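Long-range contacts in bartonella effector protein (Bep) substrate of VirB T4SS (PDB 4YK2), which is an effector of Bartonella clarridgeiae whose BID domain, the part described here, probably serves as the signal for its export through the VirB type IV secretion system: residues 36-41 with 114-119; 74-79 with 108-113; 84-89 with 101-106. One frame throughout, in Å; residues are numbered along the deposited sequence. Where two conformers were deposited one is given.

Interaction 1. Residues 36-41 with 114-119; sequences EQEKEI and HKYADA
Q37 and Y116 bring the two helices closest together: their CA atoms lie 5.4 Å apart and their CB atoms are in van der Waals contact. The Q37 chain has CG anti to the carbonyl carbon and bends again at chi2, which puts CD over the aliphatic start of K115, 3.6 Å from K115 CB. The amide crosses that chain at a slant, with NE2 near K115 CD. Beyond this contact K115 runs extended, and one water bridges the two polar ends, accepting from Q37 NE2 at 2.9 Å and from K115 NZ at 3.2 Å. The polar link between the segments is therefore made through solvent on the more exposed flank, while the direct contact is mainly van der Waals.

On the other flank stands the Y116 ring. Its CG is anti to the backbone N (chi1 171°), and three residues of 36-41 meet it. Q37 CB sits at the ring edge, near its plane. E38, whose chain is extended beyond CG, approaches obliquely with its methylene, CG being 3.6 Å from Y116 CE1; its carboxylate is turned only 22° from the ring plane. I41 comes in at about a right angle and sets CD1 3.8 Å from Y116 CB. The ring is buried, with I34 and H63 also against it, and H63 belongs to helix 56-64.

Helices 21-49 and 106-123 thus pack through aliphatic carbons of Q37, E38, I41 and K115 and one aromatic ring. The segment axes approach to 9.1 Å and their directions differ by 157°, a nearly antiparallel pairing of the kind found in the four-helix bundle that forms the body of the BID domain.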
loop_
_atom_site.group_PDB
_atom_site.type_symbol
_atom_site.label_atom_id
_atom_site.label_comp_id
_atom_site.label_asym_id
_atom_site.label_seq_id
_atom_site.Cartn_x
_atom_site.Cartn_y
_atom_site.Cartn_z
ATOM N N GLU A 36 7.786 1.986 -8.312
ATOM C CA GLU A 36 8.052 2.925 -7.230
ATOM C C GLU A 36 7.003 2.856 -6.107
ATOM O O GLU A 36 7.335 3.050 -4.939
ATOM C CB GLU A 36 8.129 4.363 -7.764
ATOM C CG GLU A 36 9.459 4.693 -8.458
ATOM C CD GLU A 36 10.681 4.362 -7.596
ATOM O OE1 GLU A 36 10.883 5.033 -6.555
ATOM O OE2 GLU A 36 11.440 3.430 -7.961
ATOM N N GLN A 37 5.742 2.613 -6.455
ATOM C CA GLN A 37 4.711 2.486 -5.421
ATOM C C GLN A 37 4.884 1.196 -4.637
ATOM O O GLN A 37 4.706 1.185 -3.417
ATOM C CB GLN A 37 3.310 2.554 -6.025
ATOM C CG GLN A 37 2.987 3.947 -6.595
ATOM C CD GLN A 37 3.307 5.055 -5.613
ATOM O OE1 GLN A 37 2.979 4.962 -4.426
ATOM N NE2 GLN A 37 3.948 6.115 -6.098
ATOM N N GLU A 38 5.228 0.112 -5.331
ATOM C CA GLU A 38 5.456 -1.158 -4.652
ATOM C C GLU A 38 6.556 -1.003 -3.614
ATOM O O GLU A 38 6.456 -1.525 -2.516
ATOM C CB GLU A 38 5.828 -2.267 -5.638
ATOM C CG GLU A 38 4.711 -2.695 -6.562
ATOM C CD GLU A 38 5.156 -3.793 -7.518
ATOM O OE1 GLU A 38 6.358 -3.840 -7.841
ATOM O OE2 GLU A 38 4.314 -4.604 -7.942
ATOM N N LYS A 39 7.607 -0.281 -3.971
ATOM C CA LYS A 39 8.710 -0.042 -3.052
ATOM C C LYS A 39 8.257 0.773 -1.833
ATOM O O LYS A 39 8.586 0.442 -0.696
ATOM C CB LYS A 39 9.848 0.677 -3.788
ATOM C CG LYS A 39 11.098 0.953 -2.957
ATOM C CD LYS A 39 12.140 1.692 -3.824
ATOM C CE LYS A 39 13.492 1.828 -3.130
ATOM N NZ LYS A 39 14.560 2.294 -4.067
ATOM N N GLU A 40 7.520 1.851 -2.071
ATOM C CA GLU A 40 7.051 2.681 -0.970
ATOM C C GLU A 40 6.038 1.926 -0.095
ATOM O O GLU A 40 6.023 2.098 1.126
ATOM C CB GLU A 40 6.444 3.984 -1.500
ATOM C CG GLU A 40 5.918 4.947 -0.432
ATOM C CD GLU A 40 7.017 5.595 0.413
ATOM O OE1 GLU A 40 8.192 5.187 0.324
ATOM O OE2 GLU A 40 6.703 6.527 1.181
ATOM N N ILE A 41 5.204 1.087 -0.711
ATOM C CA ILE A 41 4.274 0.254 0.066
ATOM C C ILE A 41 5.037 -0.711 0.991
ATOM O O ILE A 41 4.645 -0.921 2.147
ATOM C CB ILE A 41 3.299 -0.495 -0.861
ATOM C CG1 ILE A 41 2.328 0.515 -1.504
ATOM C CG2 ILE A 41 2.508 -1.557 -0.072
ATOM C CD1 ILE A 41 1.456 -0.073 -2.612
ATOM N N HIS A 114 -3.422 3.641 -3.241
ATOM C CA HIS A 114 -4.260 4.297 -4.251
ATOM C C HIS A 114 -3.438 4.634 -5.504
ATOM O O HIS A 114 -3.910 4.444 -6.628
ATOM C CB HIS A 114 -4.910 5.571 -3.702
ATOM C CG HIS A 114 -6.190 5.333 -2.959
ATOM N ND1 HIS A 114 -7.373 5.009 -3.590
ATOM C CD2 HIS A 114 -6.477 5.392 -1.633
ATOM C CE1 HIS A 114 -8.327 4.860 -2.686
ATOM N NE2 HIS A 114 -7.811 5.093 -1.491
ATOM N N LYS A 115 -2.215 5.122 -5.314
ATOM C CA LYS A 115 -1.329 5.416 -6.452
ATOM C C LYS A 115 -0.961 4.155 -7.231
ATOM O O LYS A 115 -0.955 4.160 -8.459
ATOM C CB LYS A 115 -0.062 6.122 -5.983
ATOM C CG LYS A 115 -0.293 7.560 -5.556
ATOM C CD LYS A 115 1.009 8.246 -5.197
ATOM C CE LYS A 115 0.737 9.644 -4.644
ATOM N NZ LYS A 115 1.904 10.187 -3.896
ATOM N N TYR A 116 -0.653 3.080 -6.507
ATOM C CA TYR A 116 -0.389 1.781 -7.113
ATOM C C TYR A 116 -1.579 1.327 -7.959
ATOM O O TYR A 116 -1.425 0.965 -9.132
ATOM C CB TYR A 116 -0.067 0.754 -6.013
ATOM C CG TYR A 116 0.027 -0.674 -6.493
ATOM C CD1 TYR A 116 1.197 -1.161 -7.065
ATOM C CD2 TYR A 116 -1.047 -1.545 -6.350
ATOM C CE1 TYR A 116 1.283 -2.461 -7.498
ATOM C CE2 TYR A 116 -0.970 -2.847 -6.779
ATOM C CZ TYR A 116 0.201 -3.301 -7.347
ATOM O OH TYR A 116 0.276 -4.604 -7.768
ATOM N N ALA A 117 -2.770 1.376 -7.372
ATOM C CA ALA A 117 -3.996 0.994 -8.078
ATOM C C ALA A 117 -4.246 1.836 -9.325
ATOM O O ALA A 117 -4.659 1.308 -10.351
ATOM C CB ALA A 117 -5.185 1.094 -7.153
ATOM N N ASP A 118 -4.024 3.144 -9.223
ATOM C CA ASP A 118 -4.186 4.044 -10.361
ATOM C C ASP A 118 -3.217 3.697 -11.480
ATOM O O ASP A 118 -3.577 3.740 -12.655
ATOM C CB ASP A 118 -3.969 5.504 -9.950
ATOM C CG ASP A 118 -5.126 6.072 -9.142
ATOM O OD1 ASP A 118 -6.176 5.406 -9.046
ATOM O OD2 ASP A 118 -4.984 7.196 -8.615
ATOM N N ALA A 119 -1.982 3.367 -11.109
ATOM C CA ALA A 119 -0.954 3.056 -12.096
ATOM C C ALA A 119 -1.277 1.737 -12.783
ATOM O O ALA A 119 -1.117 1.606 -13.994
ATOM C CB ALA A 119 0.417 3.004 -11.449
HETATM O O HOH W 1 4.509 8.835 -5.205
#

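Interaction 2. Residues 74-79 with 108-113; sequences NTLTNS and KLVEAI
L76 CD2 is the point on which the close packing converges, for a single methyl meets three side chains of helix 106-123. It lies 3.6 Å from I113 CD1, 3.7 Å from V110 CG2 and 3.8 Å from L109 CG. CG of L76 is anti to the backbone N (chi1 -172°), and chi2 then sets CD2 among the three side chains, across the gap between backbones whose closest CA atoms, those of L76 and V110, are 7.0 Å apart. L76 and V110 slide past each other in opposite directions, whereas I113 is crossed obliquely. F49 of helix 21-49 and F83 also touch L76, so this side faces the hydrophobic core.

The segment axes are 9.9 Å apart at closest approach and their directions differ by 171°, which makes helix 69-78 a nearly antiparallel neighbour of helix 106-123 within the BID-domain helical bundle.

Toward solvent the contact thins to one exposed residue, T77. Its OG1 stands 3.6 Å from V110 CG2, a van der Waals contact between side chains set at about a right angle; the same hydroxyl is hydrogen-bonded to the carbonyl oxygen of S73, one turn back. Still farther from the interface, the exposed N78 turns its amide back on its own helix, where ND2 donates to N74 O with an N-H...O angle of 152°, and that oxygen also accepts from N78 N.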
loop_
_atom_site.group_PDB
_atom_site.type_symbol
_atom_site.label_atom_id
_atom_site.label_comp_id
_atom_site.label_asym_id
_atom_site.label_seq_id
_atom_site.Cartn_x
_atom_site.Cartn_y
_atom_site.Cartn_z
ATOM N N ASN A 74 -10.473 1.437 2.844
ATOM C CA ASN A 74 -11.369 1.776 3.947
ATOM C C ASN A 74 -11.071 0.944 5.188
ATOM O O ASN A 74 -11.060 1.447 6.315
ATOM C CB ASN A 74 -12.826 1.569 3.536
ATOM C CG ASN A 74 -13.789 1.872 4.655
ATOM O OD1 ASN A 74 -14.023 3.036 4.984
ATOM N ND2 ASN A 74 -14.356 0.830 5.253
ATOM N N THR A 75 -10.846 -0.350 4.981
ATOM C CA THR A 75 -10.485 -1.228 6.094
ATOM C C THR A 75 -9.143 -0.809 6.684
ATOM O O THR A 75 -8.974 -0.772 7.900
ATOM C CB THR A 75 -10.419 -2.708 5.667
ATOM O OG1 THR A 75 -11.734 -3.149 5.300
ATOM C CG2 THR A 75 -9.891 -3.573 6.817
ATOM N N LEU A 76 -8.196 -0.451 5.825
ATOM C CA LEU A 76 -6.871 -0.060 6.303
ATOM C C LEU A 76 -6.935 1.238 7.114
ATOM O O LEU A 76 -6.240 1.391 8.124
ATOM C CB LEU A 76 -5.906 0.099 5.125
ATOM C CG LEU A 76 -4.434 0.312 5.459
ATOM C CD1 LEU A 76 -3.918 -0.787 6.363
ATOM C CD2 LEU A 76 -3.602 0.364 4.155
ATOM N N THR A 77 -7.774 2.164 6.653
ATOM C CA THR A 77 -7.950 3.468 7.288
ATOM C C THR A 77 -8.639 3.352 8.632
ATOM O O THR A 77 -8.197 3.949 9.615
ATOM C CB THR A 77 -8.776 4.423 6.393
ATOM O OG1 THR A 77 -8.050 4.689 5.181
ATOM C CG2 THR A 77 -9.075 5.743 7.119
ATOM N N ASN A 78 -9.706 2.557 8.666
ATOM C CA ASN A 78 -10.606 2.522 9.807
ATOM C C ASN A 78 -10.391 1.316 10.736
ATOM O O ASN A 78 -10.696 1.393 11.917
ATOM C CB ASN A 78 -12.048 2.553 9.307
ATOM C CG ASN A 78 -12.394 3.885 8.672
ATOM O OD1 ASN A 78 -12.610 4.870 9.367
ATOM N ND2 ASN A 78 -12.450 3.916 7.353
ATOM N N SER A 79 -9.867 0.214 10.208
ATOM C CA SER A 79 -9.628 -0.985 11.023
ATOM C C SER A 79 -8.353 -1.699 10.590
ATOM O O SER A 79 -8.395 -2.869 10.202
ATOM C CB SER A 79 -10.808 -1.966 10.931
ATOM O OG SER A 79 -12.049 -1.327 11.152
ATOM N N LYS A 108 -0.255 7.580 4.775
ATOM C CA LYS A 108 0.603 7.536 3.594
ATOM C C LYS A 108 0.606 6.144 2.958
ATOM O O LYS A 108 0.743 6.027 1.740
ATOM C CB LYS A 108 2.027 7.987 3.938
ATOM C CG LYS A 108 2.195 9.519 4.046
ATOM C CD LYS A 108 2.182 10.210 2.676
ATOM C CE LYS A 108 2.477 11.709 2.786
ATOM N NZ LYS A 108 2.756 12.328 1.460
ATOM N N LEU A 109 0.426 5.095 3.757
ATOM C CA LEU A 109 0.317 3.745 3.202
ATOM C C LEU A 109 -0.939 3.640 2.317
ATOM O O LEU A 109 -0.889 3.113 1.206
ATOM C CB LEU A 109 0.287 2.690 4.323
ATOM C CG LEU A 109 0.095 1.217 3.931
ATOM C CD1 LEU A 109 1.092 0.776 2.865
ATOM C CD2 LEU A 109 0.203 0.309 5.167
ATOM N N VAL A 110 -2.060 4.162 2.803
ATOM C CA VAL A 110 -3.284 4.203 1.999
ATOM C C VAL A 110 -3.065 4.976 0.676
ATOM O O VAL A 110 -3.493 4.535 -0.395
ATOM C CB VAL A 110 -4.443 4.807 2.829
ATOM C CG1 VAL A 110 -5.671 5.074 1.970
ATOM C CG2 VAL A 110 -4.778 3.880 4.036
ATOM N N GLU A 111 -2.388 6.118 0.742
ATOM C CA GLU A 111 -2.151 6.904 -0.471
ATOM C C GLU A 111 -1.302 6.143 -1.471
ATOM O O GLU A 111 -1.544 6.206 -2.672
ATOM C CB GLU A 111 -1.477 8.235 -0.145
ATOM C CG GLU A 111 -2.382 9.218 0.555
ATOM C CD GLU A 111 -1.779 10.609 0.628
ATOM O OE1 GLU A 111 -1.019 10.988 -0.295
ATOM O OE2 GLU A 111 -2.062 11.316 1.613
ATOM N N ALA A 112 -0.308 5.416 -0.980
ATOM C CA ALA A 112 0.578 4.686 -1.876
ATOM C C ALA A 112 -0.173 3.546 -2.558
ATOM O O ALA A 112 0.069 3.242 -3.723
ATOM C CB ALA A 112 1.780 4.162 -1.126
ATOM N N ILE A 113 -1.110 2.938 -1.838
ATOM C CA ILE A 113 -1.934 1.882 -2.413
ATOM C C ILE A 113 -2.869 2.454 -3.480
ATOM O O ILE A 113 -3.069 1.836 -4.527
ATOM C CB ILE A 113 -2.710 1.131 -1.306
ATOM C CG1 ILE A 113 -1.742 0.282 -0.480
ATOM C CG2 ILE A 113 -3.811 0.249 -1.904
ATOM C CD1 ILE A 113 -2.369 -0.281 0.808
#

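Interaction 3. Residues 84-89 with 101-106; sequences AKLAGS and QAEKNI. With SO4 (sulfate ion), chain C.
L86 makes most of the apolar contact, each of its branches meeting a different residue. CD1 lies 3.8 Å from the CG methylene of E103, the two side chains crossing at about a right angle, while CD2 faces CD1 of I106 more loosely at 4.3 Å. Beside it A102 faces the irregular loop backbone: A87 CB and A102 CB are 4.2 Å apart, and A102 CB also packs on the A87 carbonyl oxygen.

The loop from 84 to 89 leads from helix 69-78 into the small two-stranded hairpin beyond 89, and helix 97-103 returns from it; these elements probably form part of the hook that tops the four-helix bundle of the BID domain.

Polar bonds tie the loop to helix 97-103: R99 donates to the carbonyl oxygens of A87 and G88. Separately, the E103 carboxylate forms a salt bridge with K95. Within the type I turn from E103 to I106, N105 ND2 donates to Q101 O at 2.8 Å, nearly straight (175°) and with the acceptor in the plane of the N105 amide. S89 OG donates to O3 of a sulfate at 2.7 Å; N96 ND2 binds the same ion, which is probably from the crystallisation liquor.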
loop_
_atom_site.group_PDB
_atom_site.type_symbol
_atom_site.label_atom_id
_atom_site.label_comp_id
_atom_site.label_asym_id
_atom_site.label_seq_id
_atom_site.Cartn_x
_atom_site.Cartn_y
_atom_site.Cartn_z
ATOM N N ALA A 84 -3.443 -7.171 10.454
ATOM C CA ALA A 84 -2.427 -7.692 11.360
ATOM C C ALA A 84 -2.302 -6.723 12.515
ATOM O O ALA A 84 -2.732 -5.579 12.412
ATOM C CB ALA A 84 -1.079 -7.856 10.655
ATOM N N LYS A 85 -1.700 -7.172 13.611
ATOM C CA LYS A 85 -1.392 -6.276 14.723
ATOM C C LYS A 85 -0.451 -5.165 14.252
ATOM O O LYS A 85 0.460 -5.418 13.467
ATOM C CB LYS A 85 -0.754 -7.060 15.878
ATOM C CG LYS A 85 -0.451 -6.212 17.095
ATOM C CD LYS A 85 -0.194 -7.076 18.315
ATOM C CE LYS A 85 1.266 -7.426 18.426
ATOM N NZ LYS A 85 2.074 -6.206 18.686
ATOM N N LEU A 86 -0.675 -3.938 14.708
ATOM C CA LEU A 86 0.227 -2.842 14.354
ATOM C C LEU A 86 1.581 -3.030 15.028
ATOM O O LEU A 86 1.668 -3.646 16.099
ATOM C CB LEU A 86 -0.367 -1.496 14.758
ATOM C CG LEU A 86 -1.682 -1.075 14.109
ATOM C CD1 LEU A 86 -2.086 0.298 14.616
ATOM C CD2 LEU A 86 -1.562 -1.081 12.603
ATOM N N ALA A 87 2.631 -2.507 14.406
ATOM C CA ALA A 87 3.963 -2.541 15.004
ATOM C C ALA A 87 3.955 -1.776 16.318
ATOM O O ALA A 87 3.104 -0.917 16.533
ATOM C CB ALA A 87 4.997 -1.956 14.056
ATOM N N GLY A 88 4.903 -2.087 17.194
ATOM C CA GLY A 88 4.956 -1.457 18.503
ATOM C C GLY A 88 3.930 -2.077 19.429
ATOM O O GLY A 88 3.396 -3.144 19.136
ATOM N N SER A 89 3.645 -1.425 20.549
ATOM C CA SER A 89 2.598 -1.926 21.419
ATOM C C SER A 89 1.897 -0.805 22.152
ATOM O O SER A 89 2.348 0.344 22.147
ATOM C CB SER A 89 3.156 -2.947 22.418
ATOM O OG SER A 89 4.362 -2.501 22.982
ATOM N N GLN A 101 4.507 5.713 15.640
ATOM C CA GLN A 101 4.999 5.822 14.263
ATOM C C GLN A 101 4.189 4.953 13.304
ATOM O O GLN A 101 3.938 5.359 12.175
ATOM C CB GLN A 101 6.479 5.449 14.164
ATOM C CG GLN A 101 7.434 6.510 14.709
ATOM C CD GLN A 101 7.139 7.907 14.173
ATOM O OE1 GLN A 101 6.765 8.815 14.927
ATOM N NE2 GLN A 101 7.307 8.086 12.866
ATOM N N ALA A 102 3.793 3.759 13.748
ATOM C CA ALA A 102 2.974 2.887 12.914
ATOM C C ALA A 102 1.685 3.602 12.526
ATOM O O ALA A 102 1.340 3.687 11.335
ATOM C CB ALA A 102 2.660 1.569 13.641
ATOM N N GLU A 103 0.995 4.139 13.533
ATOM C CA GLU A 103 -0.280 4.815 13.312
ATOM C C GLU A 103 -0.127 6.038 12.410
ATOM O O GLU A 103 -0.969 6.279 11.549
ATOM C CB GLU A 103 -0.923 5.214 14.648
ATOM C CG GLU A 103 -1.479 4.009 15.409
ATOM C CD GLU A 103 -2.218 4.381 16.690
ATOM O OE1 GLU A 103 -2.155 5.554 17.120
ATOM O OE2 GLU A 103 -2.862 3.486 17.269
ATOM N N LYS A 104 0.955 6.789 12.593
ATOM C CA LYS A 104 1.157 8.021 11.832
ATOM C C LYS A 104 1.561 7.760 10.388
ATOM O O LYS A 104 1.697 8.696 9.608
ATOM C CB LYS A 104 2.214 8.902 12.495
ATOM C CG LYS A 104 1.736 9.574 13.769
ATOM C CD LYS A 104 2.898 10.234 14.502
ATOM C CE LYS A 104 2.502 10.646 15.913
ATOM N NZ LYS A 104 3.641 11.259 16.653
ATOM N N ASN A 105 1.734 6.499 10.018
ATOM C CA ASN A 105 2.102 6.200 8.641
ATOM C C ASN A 105 1.004 5.489 7.868
ATOM O O ASN A 105 1.161 5.207 6.687
ATOM C CB ASN A 105 3.395 5.386 8.617
ATOM C CG ASN A 105 4.619 6.273 8.717
ATOM O OD1 ASN A 105 5.081 6.802 7.717
ATOM N ND2 ASN A 105 5.118 6.473 9.932
ATOM N N ILE A 106 -0.116 5.216 8.531
ATOM C CA ILE A 106 -1.237 4.568 7.869
ATOM C C ILE A 106 -1.783 5.434 6.716
ATOM O O ILE A 106 -2.020 4.930 5.612
ATOM C CB ILE A 106 -2.320 4.216 8.903
ATOM C CG1 ILE A 106 -1.850 2.995 9.715
ATOM C CG2 ILE A 106 -3.649 3.938 8.238
ATOM C CD1 ILE A 106 -2.755 2.620 10.852
HETATM S S SO4 C . 7.650 -3.189 20.540
HETATM O O1 SO4 C . 8.289 -1.912 20.234
HETATM O O2 SO4 C . 7.462 -3.958 19.310
HETATM O O3 SO4 C . 6.356 -2.954 21.177
HETATM O O4 SO4 C . 8.503 -3.941 21.456
#

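From the N terminus, helix 21-49 comes first and supplies residues 36-41, whose partner, 114-119, lies near the end of the modelled chain; interaction 1 therefore closes the longest loop. Interaction 2 is nested inside it, joining the end of helix 69-78 to helix 106-123, and interaction 3 is nested within that, closing what is probably the hook region between 84-89 and 101-106. None of the loops cross. Interactions 1 and 2 share helix 106-123, with centres 12 Å apart, and touch where I41 CG1 packs on A112 CB at 3.7 Å. Interaction 3 meets interaction 2 through L76 O and I106 CG2, where helix 106-123 starts.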